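Local coordinates for decaprenyl diphosphate synthase (Rhodobacter capsulatus, PDB 3MZV), which probably lengthens farnesyl diphosphate with isopentenyl units, using magnesium, to make the long all-trans polyprenyl diphosphate from which quinone side chains are built, at residues G154-Q158 / R174-K179; F216-D220 / T294-A298. One frame throughout, in Å; residues are numbered along the deposited sequence.

Contact 1 (G154-Q158 / R174-K179)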
ATOM      1  N   GLY B 154       9.039  -7.647   6.536  1.00 38.04           N
ATOM      2  CA  GLY B 154       9.478  -9.050   6.345  1.00 38.33           C
ATOM      3  C   GLY B 154       9.909  -9.307   4.905  1.00 39.23           C
ATOM      4  O   GLY B 154      10.942  -9.959   4.648  1.00 39.15           O
ATOM      5  N   GLU B 155       9.162  -8.747   3.961  1.00 39.31           N
ATOM      6  CA  GLU B 155       9.540  -8.794   2.561  1.00 40.77           C
ATOM      7  C   GLU B 155      10.839  -8.056   2.237  1.00 41.19           C
ATOM      8  O   GLU B 155      11.653  -8.535   1.468  1.00 39.03           O
ATOM      9  CB  GLU B 155       8.373  -8.301   1.691  1.00 41.98           C
ATOM     10  CG  GLU B 155       7.189  -9.308   1.792  1.00 45.07           C
ATOM     11  CD  GLU B 155       6.022  -9.020   0.853  1.00 52.81           C
ATOM     12  OE1 GLU B 155       6.001  -7.946   0.219  1.00 59.32           O
ATOM     13  OE2 GLU B 155       5.118  -9.883   0.748  1.00 58.69           O
ATOM     14  N   VAL B 156      11.077  -6.879   2.827  1.00 40.99           N
ATOM     15  CA  VAL B 156      12.375  -6.232   2.663  1.00 41.06           C
ATOM     16  C   VAL B 156      13.512  -7.042   3.323  1.00 41.69           C
ATOM     17  O   VAL B 156      14.634  -7.166   2.764  1.00 43.97           O
ATOM     18  CB  VAL B 156      12.365  -4.822   3.242  1.00 41.68           C
ATOM     19  CG1 VAL B 156      13.754  -4.201   3.168  1.00 41.60           C
ATOM     20  CG2 VAL B 156      11.389  -3.981   2.438  1.00 40.66           C
ATOM     21  N   LEU B 157      13.253  -7.576   4.509  1.00 40.23           N
ATOM     22  CA  LEU B 157      14.224  -8.478   5.135  1.00 41.21           C
ATOM     23  C   LEU B 157      14.550  -9.701   4.252  1.00 41.82           C
ATOM     24  O   LEU B 157      15.719 -10.111   4.157  1.00 43.25           O
ATOM     25  CB  LEU B 157      13.740  -8.940   6.505  1.00 40.20           C
ATOM     26  CG  LEU B 157      14.783  -9.747   7.309  1.00 41.04           C
ATOM     27  CD1 LEU B 157      16.187  -9.047   7.379  1.00 40.88           C
ATOM     28  CD2 LEU B 157      14.275 -10.013   8.689  1.00 41.37           C
ATOM     29  N   GLN B 158      13.537 -10.262   3.604  1.00 40.98           N
ATOM     30  CA  GLN B 158      13.720 -11.419   2.756  1.00 43.26           C
ATOM     31  C   GLN B 158      14.691 -11.087   1.616  1.00 45.72           C
ATOM     32  O   GLN B 158      15.500 -11.947   1.219  1.00 46.82           O
ATOM     33  CB  GLN B 158      12.368 -11.880   2.178  1.00 42.00           C
ATOM     34  CG  GLN B 158      12.455 -13.122   1.316  1.00 42.71           C
ATOM     35  CD  GLN B 158      11.108 -13.644   0.908  1.00 45.23           C
ATOM     36  OE1 GLN B 158      10.795 -14.823   1.101  1.00 43.39           O
ATOM     37  NE2 GLN B 158      10.268 -12.756   0.355  1.00 43.99           N
ATOM     38  N   ARG B 174      12.361 -14.654  11.482  1.00 38.08           N
ATOM     39  CA  ARG B 174      11.895 -13.273  11.410  1.00 39.41           C
ATOM     40  C   ARG B 174      11.260 -12.964  10.056  1.00 38.22           C
ATOM     41  O   ARG B 174      10.233 -12.298   9.997  1.00 37.26           O
ATOM     42  CB  ARG B 174      13.074 -12.354  11.704  1.00 41.76           C
ATOM     43  CG  ARG B 174      12.766 -10.879  11.922  1.00 48.45           C
ATOM     44  CD  ARG B 174      13.672 -10.344  13.073  1.00 57.68           C
ATOM     45  NE  ARG B 174      14.975 -11.030  13.161  1.00 63.22           N
ATOM     46  CZ  ARG B 174      15.719 -11.147  14.272  1.00 68.62           C
ATOM     47  NH1 ARG B 174      16.892 -11.787  14.223  1.00 69.73           N
ATOM     48  NH2 ARG B 174      15.318 -10.630  15.431  1.00 71.39           N
ATOM     49  N   VAL B 175      11.851 -13.458   8.972  1.00 36.50           N
ATOM     50  CA  VAL B 175      11.321 -13.235   7.647  1.00 37.15           C
ATOM     51  C   VAL B 175       9.978 -13.907   7.518  1.00 37.71           C
ATOM     52  O   VAL B 175       9.017 -13.311   7.015  1.00 38.56           O
ATOM     53  CB  VAL B 175      12.239 -13.785   6.540  1.00 37.23           C
ATOM     54  CG1 VAL B 175      11.472 -13.960   5.228  1.00 37.64           C
ATOM     55  CG2 VAL B 175      13.514 -12.901   6.402  1.00 38.82           C
ATOM     56  N   ILE B 176       9.877 -15.167   7.938  1.00 36.46           N
ATOM     57  CA  ILE B 176       8.634 -15.845   7.698  1.00 37.31           C
ATOM     58  C   ILE B 176       7.542 -15.315   8.649  1.00 37.94           C
ATOM     59  O   ILE B 176       6.391 -15.302   8.257  1.00 36.67           O
ATOM     60  CB  ILE B 176       8.761 -17.397   7.713  1.00 37.50           C
ATOM     61  CG1 ILE B 176       9.154 -17.927   9.089  1.00 37.89           C
ATOM     62  CG2 ILE B 176       9.772 -17.816   6.626  1.00 38.40           C
ATOM     63  CD1 ILE B 176       9.223 -19.536   9.146  1.00 36.77           C
ATOM     64  N   ARG B 177       7.923 -14.917   9.863  1.00 39.43           N
ATOM     65  CA  ARG B 177       6.998 -14.355  10.865  1.00 42.12           C
ATOM     66  C   ARG B 177       6.427 -13.038  10.343  1.00 42.80           C
ATOM     67  O   ARG B 177       5.231 -12.780  10.452  1.00 44.51           O
ATOM     68  CB  ARG B 177       7.696 -14.180  12.234  1.00 42.28           C
ATOM     69  CG  ARG B 177       6.815 -13.685  13.388  1.00 45.67           C
ATOM     70  CD  ARG B 177       7.469 -14.058  14.709  1.00 45.73           C
ATOM     71  NE  ARG B 177       6.929 -15.208  15.418  1.00 44.58           N
ATOM     72  CZ  ARG B 177       7.635 -15.970  16.262  1.00 46.52           C
ATOM     73  NH1 ARG B 177       7.063 -16.980  16.910  1.00 46.06           N
ATOM     74  NH2 ARG B 177       8.936 -15.753  16.452  1.00 46.40           N
ATOM     75  N   GLY B 178       7.266 -12.217   9.723  1.00 43.73           N
ATOM     76  CA  GLY B 178       6.801 -10.966   9.135  1.00 43.64           C
ATOM     77  C   GLY B 178       5.958 -11.157   7.885  1.00 43.27           C
ATOM     78  O   GLY B 178       4.832 -10.665   7.804  1.00 43.72           O
ATOM     79  N   LYS B 179       6.505 -11.883   6.925  1.00 41.86           N
ATOM     80  CA  LYS B 179       5.908 -12.088   5.607  1.00 42.33           C
ATOM     81  C   LYS B 179       4.617 -12.911   5.608  1.00 40.32           C
ATOM     82  O   LYS B 179       3.804 -12.817   4.688  1.00 38.94           O
ATOM     83  CB  LYS B 179       6.916 -12.865   4.770  1.00 44.41           C
ATOM     84  CG  LYS B 179       6.748 -12.790   3.311  1.00 50.02           C
ATOM     85  CD  LYS B 179       7.145 -14.068   2.547  1.00 51.01           C
ATOM     86  CE  LYS B 179       8.206 -14.954   3.164  1.00 53.06           C
ATOM     87  NZ  LYS B 179       8.493 -16.117   2.248  1.00 47.88           N
TER
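In the all-helical isoprenoid synthase fold, helix 138-161 and helix 169-194 follow each other as an antiparallel helical hairpin. Their segments 154-158 and 174-179 pack closely, with axes 8.1 Å apart and N-to-C directions at 146°, burying 355 Å² between them. At the N-terminal end of 174-179, the aliphatic part of Arg174 lies against Leu157, its CG 3.7 Å from Leu157 CD2; Arg174 also packs on His37 of the second subunit. Val175 follows with the main apolar contact: its CG2 is 3.5 Å from Leu157 CG, while its CG1 lies 3.8 Å from Gln158 CB and 4.1 Å from Gly154 O. Ile176 points away and packs on helix 199-224, and Arg177 forms a salt bridge with Asp210 of that same helix. Gly178 and Gly154 have the nearest CA atoms of the two segments, 4.3 Å apart, and Gly154 CA lies 4.1 Å from Lys179 N. The absence of side chains on both glycines permits this: a CB on Gly154 would clash with the backbone of Gly178 and Lys179, and one on Gly178 would be tight against Gly154. Gly178 and Lys179 are the first two residues of the family's GKT sequence, whose lysine in characterised relatives faces the allylic diphosphate. The neighbouring Glu155 packs on Asp93 of the first aspartate-rich motif, placing this contact beside the probable active site. The side chain of Lys179 runs past Glu155, Lys179 CG lying 3.8 Å from Glu155 CG, and ends in a hydrogen bond from Lys179 NZ to Gln158 OE1 of 2.9 Å.

Contact 2 (F216-D220 / T294-A298)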
ATOM      1  N   PHE B 216       2.910 -22.976   8.244  1.00 32.37           N
ATOM      2  CA  PHE B 216       2.415 -22.916   6.895  1.00 33.00           C
ATOM      3  C   PHE B 216       3.538 -22.550   5.904  1.00 31.52           C
ATOM      4  O   PHE B 216       3.695 -23.166   4.869  1.00 32.75           O
ATOM      5  CB  PHE B 216       1.316 -21.835   6.901  1.00 33.81           C
ATOM      6  CG  PHE B 216       0.610 -21.667   5.622  1.00 36.57           C
ATOM      7  CD1 PHE B 216      -0.542 -22.388   5.365  1.00 40.59           C
ATOM      8  CD2 PHE B 216       1.032 -20.693   4.710  1.00 41.95           C
ATOM      9  CE1 PHE B 216      -1.257 -22.177   4.174  1.00 45.27           C
ATOM     10  CE2 PHE B 216       0.327 -20.482   3.507  1.00 43.25           C
ATOM     11  CZ  PHE B 216      -0.814 -21.207   3.248  1.00 45.16           C
ATOM     12  N   GLN B 217       4.337 -21.564   6.255  1.00 32.17           N
ATOM     13  CA  GLN B 217       5.443 -21.136   5.410  1.00 32.04           C
ATOM     14  C   GLN B 217       6.562 -22.193   5.371  1.00 31.12           C
ATOM     15  O   GLN B 217       7.121 -22.429   4.327  1.00 30.74           O
ATOM     16  CB  GLN B 217       6.044 -19.843   5.862  1.00 31.44           C
ATOM     17  CG  GLN B 217       7.108 -19.340   4.918  1.00 32.85           C
ATOM     18  CD  GLN B 217       6.568 -19.054   3.548  1.00 38.49           C
ATOM     19  OE1 GLN B 217       7.037 -19.590   2.527  1.00 38.04           O
ATOM     20  NE2 GLN B 217       5.544 -18.239   3.516  1.00 34.30           N
ATOM     21  N   ILE B 218       6.912 -22.770   6.517  1.00 30.91           N
ATOM     22  CA  ILE B 218       7.917 -23.829   6.511  1.00 30.26           C
ATOM     23  C   ILE B 218       7.505 -24.977   5.615  1.00 30.10           C
ATOM     24  O   ILE B 218       8.334 -25.494   4.842  1.00 30.02           O
ATOM     25  CB  ILE B 218       8.246 -24.353   7.961  1.00 30.60           C
ATOM     26  CG1 ILE B 218       8.789 -23.218   8.820  1.00 28.40           C
ATOM     27  CG2 ILE B 218       9.262 -25.537   7.839  1.00 26.32           C
ATOM     28  CD1 ILE B 218       9.061 -23.534  10.352  1.00 28.94           C
ATOM     29  N   VAL B 219       6.232 -25.356   5.639  1.00 29.86           N
ATOM     30  CA  VAL B 219       5.729 -26.406   4.742  1.00 31.71           C
ATOM     31  C   VAL B 219       5.945 -26.014   3.254  1.00 33.08           C
ATOM     32  O   VAL B 219       6.444 -26.772   2.486  1.00 33.11           O
ATOM     33  CB  VAL B 219       4.238 -26.768   4.977  1.00 31.20           C
ATOM     34  CG1 VAL B 219       3.636 -27.578   3.783  1.00 33.13           C
ATOM     35  CG2 VAL B 219       4.089 -27.592   6.253  1.00 33.90           C
ATOM     36  N   ASP B 220       5.613 -24.802   2.894  1.00 34.83           N
ATOM     37  CA  ASP B 220       5.860 -24.353   1.528  1.00 36.82           C
ATOM     38  C   ASP B 220       7.342 -24.376   1.160  1.00 37.01           C
ATOM     39  O   ASP B 220       7.719 -24.853   0.064  1.00 37.17           O
ATOM     40  CB  ASP B 220       5.321 -22.962   1.378  1.00 37.51           C
ATOM     41  CG  ASP B 220       3.837 -22.954   1.079  1.00 40.42           C
ATOM     42  OD1 ASP B 220       3.303 -24.027   0.714  1.00 44.48           O
ATOM     43  OD2 ASP B 220       3.246 -21.864   1.176  1.00 44.49           O
ATOM     44  N   THR B 294      13.762 -29.788   8.476  1.00 27.88           N
ATOM     45  CA  THR B 294      12.770 -28.738   8.199  1.00 28.31           C
ATOM     46  C   THR B 294      11.371 -29.296   8.422  1.00 27.87           C
ATOM     47  O   THR B 294      10.528 -28.601   8.936  1.00 29.23           O
ATOM     48  CB  THR B 294      12.961 -28.216   6.759  1.00 29.16           C
ATOM     49  OG1 THR B 294      14.306 -27.734   6.625  1.00 29.10           O
ATOM     50  CG2 THR B 294      11.930 -27.135   6.395  1.00 28.81           C
ATOM     51  N   ARG B 295      11.134 -30.543   8.038  1.00 29.69           N
ATOM     52  CA  ARG B 295       9.864 -31.215   8.316  1.00 29.94           C
ATOM     53  C   ARG B 295       9.560 -31.170   9.817  1.00 30.34           C
ATOM     54  O   ARG B 295       8.467 -30.797  10.239  1.00 29.28           O
ATOM     55  CB  ARG B 295       9.881 -32.640   7.805  1.00 31.42           C
ATOM     56  CG  ARG B 295       8.527 -33.293   7.806  1.00 34.35           C
ATOM     57  CD  ARG B 295       8.644 -34.721   7.393  1.00 35.83           C
ATOM     58  NE  ARG B 295       8.919 -35.570   8.550  1.00 36.90           N
ATOM     59  CZ  ARG B 295       8.007 -35.997   9.424  1.00 38.38           C
ATOM     60  NH1 ARG B 295       8.386 -36.777  10.419  1.00 36.57           N
ATOM     61  NH2 ARG B 295       6.714 -35.683   9.309  1.00 36.49           N
ATOM     62  N   LEU B 296      10.533 -31.581  10.638  1.00 29.87           N
ATOM     63  CA  LEU B 296      10.388 -31.491  12.080  1.00 29.65           C
ATOM     64  C   LEU B 296      10.071 -30.093  12.591  1.00 28.66           C
ATOM     65  O   LEU B 296       9.272 -29.952  13.495  1.00 30.41           O
ATOM     66  CB  LEU B 296      11.654 -32.001  12.813  1.00 29.14           C
ATOM     67  CG  LEU B 296      11.980 -33.490  12.696  1.00 32.72           C
ATOM     68  CD1 LEU B 296      13.213 -33.800  13.579  1.00 31.97           C
ATOM     69  CD2 LEU B 296      10.832 -34.315  13.103  1.00 32.27           C
ATOM     70  N   ALA B 297      10.699 -29.052  12.036  1.00 29.84           N
ATOM     71  CA  ALA B 297      10.456 -27.678  12.479  1.00 29.64           C
ATOM     72  C   ALA B 297       8.978 -27.349  12.232  1.00 30.40           C
ATOM     73  O   ALA B 297       8.280 -26.830  13.115  1.00 30.66           O
ATOM     74  CB  ALA B 297      11.351 -26.678  11.718  1.00 29.88           C
ATOM     75  N   ALA B 298       8.502 -27.709  11.042  1.00 30.21           N
ATOM     76  CA  ALA B 298       7.084 -27.475  10.686  1.00 30.63           C
ATOM     77  C   ALA B 298       6.096 -28.196  11.608  1.00 31.81           C
ATOM     78  O   ALA B 298       5.137 -27.583  12.086  1.00 31.93           O
ATOM     79  CB  ALA B 298       6.840 -27.867   9.206  1.00 31.01           C
TER
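Ile218, the residue most covered here, reaches from helix 199-224 onto helix 290-308. Its CG2 methyl meets two residues one turn apart on the facing helix, lying 3.4 Å from Thr294 CG2 and 3.6 Å from Ala298 CB, while its CD1 extends to Ala297 CB at 4.1 Å. The small Ala298 is next in buried area; its CB also receives Val219 CG2 at 4.0 Å, and Ala298 and Ile218 have the nearest CA atoms across the segments, 5.6 Å apart. Thr294 takes part through its methyl, for its hydroxyl OG1 is hydrogen-bonded to the carbonyl of Thr290 in its own helix; its side chain also touches Met247 and Pro248. No hydrogen bond crosses between the segments, so the contact is held by apolar packing over a modest 198 Å². The short axes come within 8.9 Å at 159°, nearly antiparallel. Asp220, out of reach of 294-298, opens the second aspartate-rich motif together with Asp221. The contact thus joins helix 290-308 to the helix that carries this motif, within the antiparallel helical bundle typical of trans-polyprenyl diphosphate synthases.

How the contacts relate
Reading from the N terminus, contact 1 closes first, with 15 residues between its segments, about half of them the helix ends, around the turn that joins helix 138-161 to helix 169-194. The chain then turns directly into helix 199-224 and later returns as helix 290-308 to close contact 2, with 73 residues, 44 of them helical, between its segments. The two loops are in series, neither nested nor crossed. Their centres are 15 Å apart, yet they touch: Ile176 CD1 packs 3.7 Å from Ile218 CG1, and Ile176 CG2 lies 3.5 Å from Gln217 CG. Helices 169-194 and 199-224 thus lie side by side between helix 138-161 (contact 1) and helix 290-308 (contact 2).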